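Local coordinates for protein probable adenylyl-sulfate kinase (Synechocystis sp., PDB 5CB8) that makes activated sulfate by transferring a phosphate from ATP to the 3'-hydroxyl of adenosine 5'-phosphosulfate, at residues 77-82 with 106-111; 110-115 with 162-167; 28-33 with 123-128. All coordinates share one frame; numbering follows the deposited sequence.

Contact 1: residues 77-82 with 106-111. With ADX (adenosine-5'-phosphosulfate), chain G; SO4 (sulfate ion), chain I.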
loop_
_atom_site.group_PDB
_atom_site.type_symbol
_atom_site.label_atom_id
_atom_site.label_comp_id
_atom_site.label_asym_id
_atom_site.label_seq_id
_atom_site.Cartn_x
_atom_site.Cartn_y
_atom_site.Cartn_z
ATOM N N GLU B 77 -3.886 -19.431 -1.743
ATOM C CA GLU B 77 -2.797 -18.657 -1.131
ATOM C C GLU B 77 -2.662 -17.270 -1.737
ATOM O O GLU B 77 -2.471 -16.266 -1.017
ATOM C CB GLU B 77 -1.460 -19.377 -1.313
ATOM C CG GLU B 77 -1.229 -20.541 -0.391
ATOM C CD GLU B 77 0.207 -21.012 -0.459
ATOM O OE1 GLU B 77 0.887 -20.682 -1.460
ATOM O OE2 GLU B 77 0.658 -21.698 0.484
ATOM N N ASP B 78 -2.724 -17.208 -3.064
ATOM C CA ASP B 78 -2.519 -15.939 -3.751
ATOM C C ASP B 78 -3.708 -14.988 -3.580
ATOM O O ASP B 78 -3.517 -13.771 -3.476
ATOM C CB ASP B 78 -2.206 -16.179 -5.236
ATOM C CG ASP B 78 -0.750 -16.538 -5.479
ATOM O OD1 ASP B 78 0.000 -16.741 -4.490
ATOM O OD2 ASP B 78 -0.355 -16.627 -6.666
ATOM N N ARG B 79 -4.930 -15.521 -3.549
ATOM C CA ARG B 79 -6.083 -14.657 -3.288
ATOM C C ARG B 79 -6.031 -14.112 -1.862
ATOM O O ARG B 79 -6.413 -12.956 -1.614
ATOM C CB ARG B 79 -7.407 -15.398 -3.515
ATOM C CG ARG B 79 -7.674 -15.809 -4.966
ATOM C CD ARG B 79 -9.035 -16.479 -5.041
ATOM N NE ARG B 79 -9.286 -17.231 -6.271
ATOM C CZ ARG B 79 -10.098 -16.838 -7.250
ATOM N NH1 ARG B 79 -10.710 -15.659 -7.192
ATOM N NH2 ARG B 79 -10.284 -17.626 -8.305
ATOM N N ASP B 80 -5.550 -14.929 -0.925
ATOM C CA ASP B 80 -5.395 -14.459 0.453
ATOM C C ASP B 80 -4.344 -13.357 0.517
ATOM O O ASP B 80 -4.547 -12.319 1.156
ATOM C CB ASP B 80 -5.023 -15.607 1.407
ATOM C CG ASP B 80 -6.194 -16.534 1.701
ATOM O OD1 ASP B 80 -7.313 -16.263 1.218
ATOM O OD2 ASP B 80 -6.002 -17.530 2.436
ATOM N N THR B 81 -3.213 -13.586 -0.140
ATOM C CA THR B 81 -2.157 -12.579 -0.156
ATOM C C THR B 81 -2.682 -11.297 -0.784
ATOM O O THR B 81 -2.448 -10.196 -0.269
ATOM C CB THR B 81 -0.932 -13.066 -0.931
ATOM O OG1 THR B 81 -0.406 -14.225 -0.278
ATOM C CG2 THR B 81 0.141 -11.975 -0.975
ATOM N N ASN B 82 -3.403 -11.446 -1.891
ATOM C CA ASN B 82 -3.932 -10.294 -2.617
ATOM C C ASN B 82 -4.837 -9.444 -1.734
ATOM O O ASN B 82 -4.630 -8.234 -1.575
ATOM C CB ASN B 82 -4.675 -10.780 -3.869
ATOM C CG ASN B 82 -5.238 -9.634 -4.707
ATOM O OD1 ASN B 82 -4.504 -8.732 -5.133
ATOM N ND2 ASN B 82 -6.540 -9.679 -4.975
ATOM N N SER B 106 -12.766 -11.043 -3.599
ATOM C CA SER B 106 -12.599 -11.391 -2.181
ATOM C C SER B 106 -13.555 -12.490 -1.721
ATOM O O SER B 106 -14.431 -12.259 -0.879
ATOM C CB SER B 106 -12.743 -10.152 -1.287
ATOM O OG SER B 106 -13.872 -9.363 -1.638
ATOM N N PRO B 107 -13.375 -13.702 -2.270
ATOM C CA PRO B 107 -14.366 -14.775 -2.151
ATOM C C PRO B 107 -14.357 -15.473 -0.798
ATOM O O PRO B 107 -15.294 -16.217 -0.521
ATOM C CB PRO B 107 -13.942 -15.756 -3.245
ATOM C CG PRO B 107 -12.446 -15.579 -3.330
ATOM C CD PRO B 107 -12.212 -14.102 -3.087
ATOM N N TYR B 108 -13.342 -15.241 0.030
ATOM C CA TYR B 108 -13.302 -15.891 1.346
ATOM C C TYR B 108 -13.781 -15.001 2.498
ATOM O O TYR B 108 -13.152 -13.981 2.821
ATOM C CB TYR B 108 -11.902 -16.452 1.628
ATOM C CG TYR B 108 -11.547 -17.571 0.671
ATOM C CD1 TYR B 108 -12.068 -18.845 0.849
ATOM C CD2 TYR B 108 -10.726 -17.342 -0.428
ATOM C CE1 TYR B 108 -11.769 -19.873 -0.026
ATOM C CE2 TYR B 108 -10.418 -18.369 -1.318
ATOM C CZ TYR B 108 -10.944 -19.632 -1.107
ATOM O OH TYR B 108 -10.647 -20.666 -1.976
ATOM N N ALA B 109 -14.881 -15.410 3.132
ATOM C CA ALA B 109 -15.485 -14.639 4.222
ATOM C C ALA B 109 -14.531 -14.387 5.393
ATOM O O ALA B 109 -14.486 -13.277 5.935
ATOM C CB ALA B 109 -16.767 -15.324 4.713
ATOM N N ALA B 110 -13.780 -15.411 5.799
ATOM C CA ALA B 110 -12.877 -15.259 6.946
ATOM C C ALA B 110 -11.809 -14.196 6.687
ATOM O O ALA B 110 -11.374 -13.504 7.607
ATOM C CB ALA B 110 -12.226 -16.598 7.308
ATOM N N ILE B 111 -11.369 -14.085 5.439
ATOM C CA ILE B 111 -10.387 -13.067 5.065
ATOM C C ILE B 111 -11.023 -11.668 5.043
ATOM O O ILE B 111 -10.426 -10.704 5.527
ATOM C CB ILE B 111 -9.776 -13.350 3.690
ATOM C CG1 ILE B 111 -9.116 -14.737 3.674
ATOM C CG2 ILE B 111 -8.768 -12.256 3.323
ATOM C CD1 ILE B 111 -7.921 -14.846 4.603
HETATM S SB ADX G . -9.619 -12.003 -5.695
HETATM O O1B ADX G . -8.195 -12.114 -5.357
HETATM O O2B ADX G . -10.294 -10.991 -4.861
HETATM O O3B ADX G . -10.249 -13.321 -5.539
HETATM P PA ADX G . -9.612 -10.134 -7.731
HETATM O O1A ADX G . -8.335 -9.481 -7.212
HETATM O O2A ADX G . -10.844 -9.261 -7.512
HETATM O O3A ADX G . -9.766 -11.608 -7.148
HETATM O "O5'" ADX G . -9.418 -10.362 -9.305
HETATM C "C5'" ADX G . -10.479 -10.865 -10.062
HETATM C "C4'" ADX G . -10.395 -10.569 -11.456
HETATM O "O4'" ADX G . -9.342 -11.413 -12.046
HETATM C "C3'" ADX G . -11.644 -10.904 -12.147
HETATM O "O3'" ADX G . -12.347 -9.763 -12.375
HETATM C "C2'" ADX G . -11.231 -11.496 -13.441
HETATM O "O2'" ADX G . -11.229 -10.542 -14.400
HETATM C "C1'" ADX G . -9.826 -11.966 -13.252
HETATM N N9 ADX G . -9.639 -13.388 -13.208
HETATM C C8 ADX G . -8.718 -14.099 -13.902
HETATM N N7 ADX G . -8.737 -15.364 -13.470
HETATM C C5 ADX G . -9.664 -15.471 -12.485
HETATM C C6 ADX G . -10.088 -16.531 -11.686
HETATM N N6 ADX G . -9.474 -17.843 -11.798
HETATM N N1 ADX G . -11.061 -16.309 -10.777
HETATM C C2 ADX G . -11.604 -15.079 -10.631
HETATM N N3 ADX G . -11.209 -14.038 -11.379
HETATM C C4 ADX G . -10.241 -14.203 -12.313
HETATM S S SO4 I . -0.144 -13.542 3.234
HETATM O O1 SO4 I . -0.401 -12.106 3.378
HETATM O O2 SO4 I . 0.764 -13.740 2.096
HETATM O O3 SO4 I . 0.490 -14.044 4.456
HETATM O O4 SO4 I . -1.408 -14.277 3.012
#
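Ser106 N donates to O2B on the sulfate end of ADX at 2.8 Å and 160°, while from the facing helix Arg79 NH1 donates to O3B of the same sulfate group at 2.9 Å. This is part of the wall of the adenosine-5'-phosphosulfate pocket in the P-loop kinase fold of APS kinase, where the start of helix 76-94 faces the loop that leads from strand 99-103 into helix 109-119. Ser106, by similarity the phosphoserine intermediate, thus meets the substrate through its backbone.

Arg79 has CG anti to its carbonyl carbon (chi1 -66°) and runs out straight from CG to NE, laying the guanidinium beside the ligand. O3B lies at the guanidinium edge, in its plane, and Pro107 CD sits 3.2 Å from the same oxygen. The proline ring crosses the arginine chain at about a right angle, with Pro107 CG 3.9 Å from Arg79 CD. Behind this, Arg79 NE is paired with Asp159 and also bonded to the carbonyl of Phe74, two partners that should limit rotation of the guanidinium. One turn on, Asn82 ND2 donates to O1B of the sulfate at 3.0 Å and weakly to O1A of the phosphate, bridging the two acidic groups of the ligand.

Farther from the ligand the two segments meet through packing. Tyr108, at the N-cap position of helix 109-119, brings CD2 to 3.9 Å from Asp80 OD1. The carboxylate of Asp80 is salt-bridged to Lys76, and the side chain of Ile111 crosses it at about a right angle, with Ile111 CG1 3.4 Å from Asp80 OD1.

Contact 2: residues 110-115 with 162-167; sequences AIRQEV and EPPTNP
Arg112 points its guanidinium end-on at the carbonyl of Glu162, and both terminal nitrogens grip the one oxygen. Arg112 NH1 and Arg112 NH2 each lie 2.9 Å from Glu162 O, at N-H...O angles of 141° and 146°. Sharing one acceptor bends both bonds, although the oxygen stays within 8° of the guanidinium plane.

Pro164 comes in differently, over one face of the guanidinium: Pro164 CD is 3.5 Å from Arg112 NH2, and the proline ring crosses the arginine chain at about a right angle. The chain of Arg112, extended at chi2, bends at chi3 and so turns the group toward the loop. NE is salt-bridged to Glu124, which probably favours the charged form of the arginine and helps fix its rotation. NH1 is also bonded to Ser106 O, so Arg112 joins this loop to the backbone of the residue that is, by similarity, the phosphoserine intermediate of this P-loop kinase.

A second link runs through water. One molecule accepts from Ala110 N at 2.8 Å and donates to Glu162 OE1 at 2.7 Å. The same carboxylate oxygen takes the amide of Ala109 directly, placing a probably negative charge at the start of helix 109-119, where the helix dipole would favour it.

The contact thus ties the first turns of that helix to the loop preceding strand 169-171, against strands 26-31 and 122-127 of the parallel sheet: Arg112 and Pro164 both rest on Thr31, and Pro163 and Pro164 on Phe126.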
loop_
_atom_site.group_PDB
_atom_site.type_symbol
_atom_site.label_atom_id
_atom_site.label_comp_id
_atom_site.label_asym_id
_atom_site.label_seq_id
_atom_site.Cartn_x
_atom_site.Cartn_y
_atom_site.Cartn_z
ATOM N N ALA B 110 -13.780 -15.411 5.799
ATOM C CA ALA B 110 -12.877 -15.259 6.946
ATOM C C ALA B 110 -11.809 -14.196 6.687
ATOM O O ALA B 110 -11.374 -13.504 7.607
ATOM C CB ALA B 110 -12.226 -16.598 7.308
ATOM N N ILE B 111 -11.369 -14.085 5.439
ATOM C CA ILE B 111 -10.387 -13.067 5.065
ATOM C C ILE B 111 -11.023 -11.668 5.043
ATOM O O ILE B 111 -10.426 -10.704 5.527
ATOM C CB ILE B 111 -9.776 -13.350 3.690
ATOM C CG1 ILE B 111 -9.116 -14.737 3.674
ATOM C CG2 ILE B 111 -8.768 -12.256 3.323
ATOM C CD1 ILE B 111 -7.921 -14.846 4.603
ATOM N N ARG B 112 -12.228 -11.548 4.488
ATOM C CA ARG B 112 -12.935 -10.254 4.538
ATOM C C ARG B 112 -13.120 -9.805 5.983
ATOM O O ARG B 112 -12.984 -8.619 6.302
ATOM C CB ARG B 112 -14.299 -10.337 3.838
ATOM C CG ARG B 112 -14.208 -10.630 2.331
ATOM C CD ARG B 112 -15.563 -10.421 1.622
ATOM N NE ARG B 112 -16.651 -11.151 2.280
ATOM C CZ ARG B 112 -17.144 -12.315 1.867
ATOM N NH1 ARG B 112 -16.659 -12.906 0.785
ATOM N NH2 ARG B 112 -18.129 -12.897 2.542
ATOM N N GLN B 113 -13.419 -10.763 6.856
ATOM C CA GLN B 113 -13.639 -10.473 8.276
ATOM C C GLN B 113 -12.354 -10.034 8.957
ATOM O O GLN B 113 -12.353 -9.157 9.826
ATOM C CB GLN B 113 -14.221 -11.707 8.973
ATOM C CG GLN B 113 -15.705 -11.888 8.700
ATOM C CD GLN B 113 -16.485 -10.614 8.979
ATOM O OE1 GLN B 113 -16.491 -10.113 10.105
ATOM N NE2 GLN B 113 -17.130 -10.074 7.947
ATOM N N GLU B 114 -11.255 -10.655 8.559
ATOM C CA GLU B 114 -9.944 -10.333 9.106
ATOM C C GLU B 114 -9.605 -8.874 8.772
ATOM O O GLU B 114 -9.132 -8.116 9.624
ATOM C CB GLU B 114 -8.935 -11.300 8.485
ATOM C CG GLU B 114 -7.512 -11.188 8.943
ATOM C CD GLU B 114 -6.611 -12.132 8.158
ATOM O OE1 GLU B 114 -6.843 -13.368 8.202
ATOM O OE2 GLU B 114 -5.686 -11.634 7.487
ATOM N N VAL B 115 -9.865 -8.479 7.531
ATOM C CA VAL B 115 -9.582 -7.112 7.097
ATOM C C VAL B 115 -10.517 -6.126 7.790
ATOM O O VAL B 115 -10.089 -5.065 8.254
ATOM C CB VAL B 115 -9.699 -6.987 5.562
ATOM C CG1 VAL B 115 -9.544 -5.542 5.133
ATOM C CG2 VAL B 115 -8.643 -7.850 4.895
ATOM N N GLU B 162 -17.901 -17.258 -1.138
ATOM C CA GLU B 162 -18.626 -17.333 0.125
ATOM C C GLU B 162 -19.343 -16.010 0.364
ATOM O O GLU B 162 -18.715 -15.016 0.726
ATOM C CB GLU B 162 -17.651 -17.630 1.270
ATOM C CG GLU B 162 -16.819 -18.896 1.044
ATOM C CD GLU B 162 -15.791 -19.137 2.137
ATOM O OE1 GLU B 162 -15.478 -18.190 2.892
ATOM O OE2 GLU B 162 -15.281 -20.278 2.239
ATOM N N PRO B 163 -20.666 -15.994 0.161
ATOM C CA PRO B 163 -21.392 -14.721 0.213
ATOM C C PRO B 163 -21.462 -14.153 1.625
ATOM O O PRO B 163 -21.591 -14.914 2.585
ATOM C CB PRO B 163 -22.798 -15.104 -0.264
ATOM C CG PRO B 163 -22.930 -16.551 0.075
ATOM C CD PRO B 163 -21.557 -17.139 -0.113
ATOM N N PRO B 164 -21.356 -12.824 1.753
ATOM C CA PRO B 164 -21.528 -12.178 3.055
ATOM C C PRO B 164 -22.850 -12.594 3.698
ATOM O O PRO B 164 -23.872 -12.660 3.016
ATOM C CB PRO B 164 -21.575 -10.693 2.686
ATOM C CG PRO B 164 -20.663 -10.599 1.519
ATOM C CD PRO B 164 -20.940 -11.862 0.715
ATOM N N THR B 165 -22.824 -12.896 4.989
ATOM C CA THR B 165 -24.049 -13.267 5.684
ATOM C C THR B 165 -24.644 -12.057 6.395
ATOM O O THR B 165 -25.842 -12.023 6.692
ATOM C CB THR B 165 -23.798 -14.383 6.703
ATOM O OG1 THR B 165 -22.693 -14.018 7.543
ATOM C CG2 THR B 165 -23.486 -15.698 5.982
ATOM N N ASN B 166 -23.803 -11.065 6.671
ATOM C CA ASN B 166 -24.268 -9.850 7.333
ATOM C C ASN B 166 -23.586 -8.606 6.782
ATOM O O ASN B 166 -22.952 -7.868 7.534
ATOM C CB ASN B 166 -24.004 -9.936 8.838
ATOM C CG ASN B 166 -24.699 -8.842 9.615
ATOM O OD1 ASN B 166 -25.812 -8.430 9.268
ATOM N ND2 ASN B 166 -24.049 -8.357 10.671
ATOM N N PRO B 167 -23.726 -8.353 5.467
ATOM C CA PRO B 167 -23.058 -7.174 4.910
ATOM C C PRO B 167 -23.742 -5.918 5.410
ATOM O O PRO B 167 -24.897 -5.981 5.846
ATOM C CB PRO B 167 -23.303 -7.322 3.406
ATOM C CG PRO B 167 -24.631 -8.022 3.331
ATOM C CD PRO B 167 -24.629 -8.991 4.490
HETATM O O HOH W 1 -13.556 -18.063 4.805
#

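Contact 3: residues 28-33 with 123-128; sequences IWLTGL and LEVFVN
Segments 28-33 and 123-128 pair as parallel strands, their axes 4.7 Å apart at closest and 26° from parallel, with four backbone bonds passing alternately between them. Trp29 N donates to Leu123 O at 2.8 Å, Val125 N to Trp29 O, Thr31 N to Val125 O, and Val127 N to Thr31 O. The last is the most bent, at 149°.

On one face, Ile28, Leu30 and Val125 point the same way and lie side by side: Ile28 CG2 meets Val125 CG2 at 3.9 Å and Leu30 CD1 meets Val125 CB at 3.8 Å. Val127 crosses Leu30 more obliquely, CG2 against CG. Helices 38-50 and 178-191 pack over this layer.

These are the central strand and its neighbour in the five-stranded parallel sheet of a P-loop kinase, and Gly32 opens the Walker A loop, assigned to ATP by similarity. Its CA makes a C-H...O contact with Val127 O, and a water links that oxygen to Leu33 N, carrying the pairing into the loop.

The other face carries Trp29, Thr31, Phe126 and Glu124, the last salt-bridged to Arg112. Thr31 has OG1 anti to its backbone N (chi1 178°), which turns CG2 to 3.5 Å from Val125 O and OG1 to Ile105 O, Tyr161 and Ser106; Trp29 NE1 also bonds to Ser106 OG. Phe126 turns its edge to Thr31 O, while Asn128 CB sits over one face of the ring, 3.5 Å above its plane.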
loop_
_atom_site.group_PDB
_atom_site.type_symbol
_atom_site.label_atom_id
_atom_site.label_comp_id
_atom_site.label_asym_id
_atom_site.label_seq_id
_atom_site.Cartn_x
_atom_site.Cartn_y
_atom_site.Cartn_z
ATOM N N ILE B 28 -14.744 1.228 2.078
ATOM C CA ILE B 28 -15.993 0.712 1.530
ATOM C C ILE B 28 -15.624 -0.473 0.642
ATOM O O ILE B 28 -14.987 -0.292 -0.400
ATOM C CB ILE B 28 -16.727 1.801 0.720
ATOM C CG1 ILE B 28 -16.949 3.044 1.597
ATOM C CG2 ILE B 28 -18.059 1.273 0.165
ATOM C CD1 ILE B 28 -17.395 4.262 0.819
ATOM N N TRP B 29 -16.009 -1.680 1.064
ATOM C CA TRP B 29 -15.466 -2.911 0.488
ATOM C C TRP B 29 -16.506 -3.676 -0.328
ATOM O O TRP B 29 -17.403 -4.313 0.235
ATOM C CB TRP B 29 -14.921 -3.824 1.600
ATOM C CG TRP B 29 -14.131 -4.997 1.086
ATOM C CD1 TRP B 29 -14.626 -6.135 0.509
ATOM C CD2 TRP B 29 -12.702 -5.143 1.095
ATOM N NE1 TRP B 29 -13.594 -6.978 0.160
ATOM C CE2 TRP B 29 -12.405 -6.390 0.509
ATOM C CE3 TRP B 29 -11.649 -4.332 1.544
ATOM C CZ2 TRP B 29 -11.095 -6.847 0.351
ATOM C CZ3 TRP B 29 -10.348 -4.792 1.393
ATOM C CH2 TRP B 29 -10.082 -6.040 0.805
ATOM N N LEU B 30 -16.379 -3.617 -1.654
ATOM C CA LEU B 30 -17.327 -4.292 -2.534
ATOM C C LEU B 30 -16.832 -5.701 -2.878
ATOM O O LEU B 30 -15.757 -5.875 -3.466
ATOM C CB LEU B 30 -17.563 -3.476 -3.812
ATOM C CG LEU B 30 -18.607 -2.354 -3.694
ATOM C CD1 LEU B 30 -18.187 -1.307 -2.684
ATOM C CD2 LEU B 30 -18.875 -1.686 -5.037
ATOM N N THR B 31 -17.623 -6.701 -2.495
ATOM C CA THR B 31 -17.306 -8.091 -2.764
ATOM C C THR B 31 -18.420 -8.697 -3.623
ATOM O O THR B 31 -19.568 -8.276 -3.533
ATOM C CB THR B 31 -17.155 -8.878 -1.433
ATOM O OG1 THR B 31 -16.888 -10.256 -1.703
ATOM C CG2 THR B 31 -18.417 -8.765 -0.585
ATOM N N GLY B 32 -18.087 -9.675 -4.462
ATOM C CA GLY B 32 -19.103 -10.299 -5.296
ATOM C C GLY B 32 -18.489 -11.005 -6.489
ATOM O O GLY B 32 -17.291 -10.863 -6.737
ATOM N N LEU B 33 -19.310 -11.743 -7.238
ATOM C CA LEU B 33 -18.820 -12.541 -8.372
ATOM C C LEU B 33 -18.213 -11.676 -9.464
ATOM O O LEU B 33 -18.498 -10.478 -9.544
ATOM C CB LEU B 33 -19.974 -13.346 -8.985
ATOM C CG LEU B 33 -20.654 -14.365 -8.062
ATOM C CD1 LEU B 33 -21.799 -15.063 -8.789
ATOM C CD2 LEU B 33 -19.620 -15.380 -7.588
ATOM N N LEU B 123 -16.996 -0.890 5.729
ATOM C CA LEU B 123 -18.358 -1.204 5.312
ATOM C C LEU B 123 -18.301 -2.297 4.260
ATOM O O LEU B 123 -17.732 -2.092 3.182
ATOM C CB LEU B 123 -19.028 0.027 4.695
ATOM C CG LEU B 123 -19.476 1.149 5.618
ATOM C CD1 LEU B 123 -20.357 2.141 4.855
ATOM C CD2 LEU B 123 -20.221 0.538 6.791
ATOM N N GLU B 124 -18.891 -3.451 4.561
ATOM C CA GLU B 124 -18.918 -4.559 3.609
ATOM C C GLU B 124 -20.138 -4.413 2.702
ATOM O O GLU B 124 -21.279 -4.423 3.170
ATOM C CB GLU B 124 -18.976 -5.906 4.343
ATOM C CG GLU B 124 -18.933 -7.134 3.423
ATOM C CD GLU B 124 -19.046 -8.443 4.195
ATOM O OE1 GLU B 124 -19.866 -8.524 5.136
ATOM O OE2 GLU B 124 -18.319 -9.401 3.862
ATOM N N VAL B 125 -19.897 -4.282 1.404
ATOM C CA VAL B 125 -20.981 -4.138 0.449
ATOM C C VAL B 125 -21.037 -5.410 -0.398
ATOM O O VAL B 125 -20.095 -5.711 -1.130
ATOM C CB VAL B 125 -20.758 -2.901 -0.447
ATOM C CG1 VAL B 125 -21.910 -2.735 -1.435
ATOM C CG2 VAL B 125 -20.613 -1.637 0.413
ATOM N N PHE B 126 -22.125 -6.170 -0.272
ATOM C CA PHE B 126 -22.313 -7.390 -1.061
ATOM C C PHE B 126 -22.942 -7.013 -2.403
ATOM O O PHE B 126 -24.130 -6.700 -2.474
ATOM C CB PHE B 126 -23.234 -8.359 -0.301
ATOM C CG PHE B 126 -23.455 -9.688 -0.989
ATOM C CD1 PHE B 126 -22.648 -10.099 -2.046
ATOM C CD2 PHE B 126 -24.478 -10.527 -0.566
ATOM C CE1 PHE B 126 -22.859 -11.319 -2.672
ATOM C CE2 PHE B 126 -24.694 -11.752 -1.181
ATOM C CZ PHE B 126 -23.878 -12.147 -2.242
ATOM N N VAL B 127 -22.135 -7.013 -3.457
ATOM C CA VAL B 127 -22.647 -6.822 -4.803
ATOM C C VAL B 127 -23.109 -8.183 -5.288
ATOM O O VAL B 127 -22.294 -9.020 -5.713
ATOM C CB VAL B 127 -21.575 -6.231 -5.724
ATOM C CG1 VAL B 127 -22.174 -5.932 -7.095
ATOM C CG2 VAL B 127 -21.018 -4.949 -5.107
ATOM N N ASN B 128 -24.423 -8.400 -5.205
ATOM C CA ASN B 128 -25.015 -9.722 -5.352
ATOM C C ASN B 128 -25.772 -9.864 -6.667
ATOM O O ASN B 128 -26.898 -9.377 -6.795
ATOM C CB ASN B 128 -25.964 -9.960 -4.166
ATOM C CG ASN B 128 -26.629 -11.331 -4.184
ATOM O OD1 ASN B 128 -26.307 -12.200 -5.002
ATOM N ND2 ASN B 128 -27.553 -11.538 -3.246
HETATM O O HOH W 2 -22.147 -11.482 -6.641
#

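In the fold
From the N terminus the chain first lays down strand 26-31 with residues 28-33, which wait until 123-128 for their partner; contact 3 closes that long loop. Nested inside it, contact 1 closes a loop of 23 residues holding strand 99-103, bringing the start of helix 76-94 to the turn before helix 109-119 and its first turn. Contact 2 shares Ala110 and Ile111 with contact 1 and closes 46 residues, with strand 122-127 and helices 131-137 and 142-148, so it crosses contact 3 along the chain. In space, the Ser106 hydroxyl joins contact 1 to the strand pair of contact 3, and residues 162-167 touch both helix 109-119 and the sheet, joining helices 76-94 and 109-119 to it.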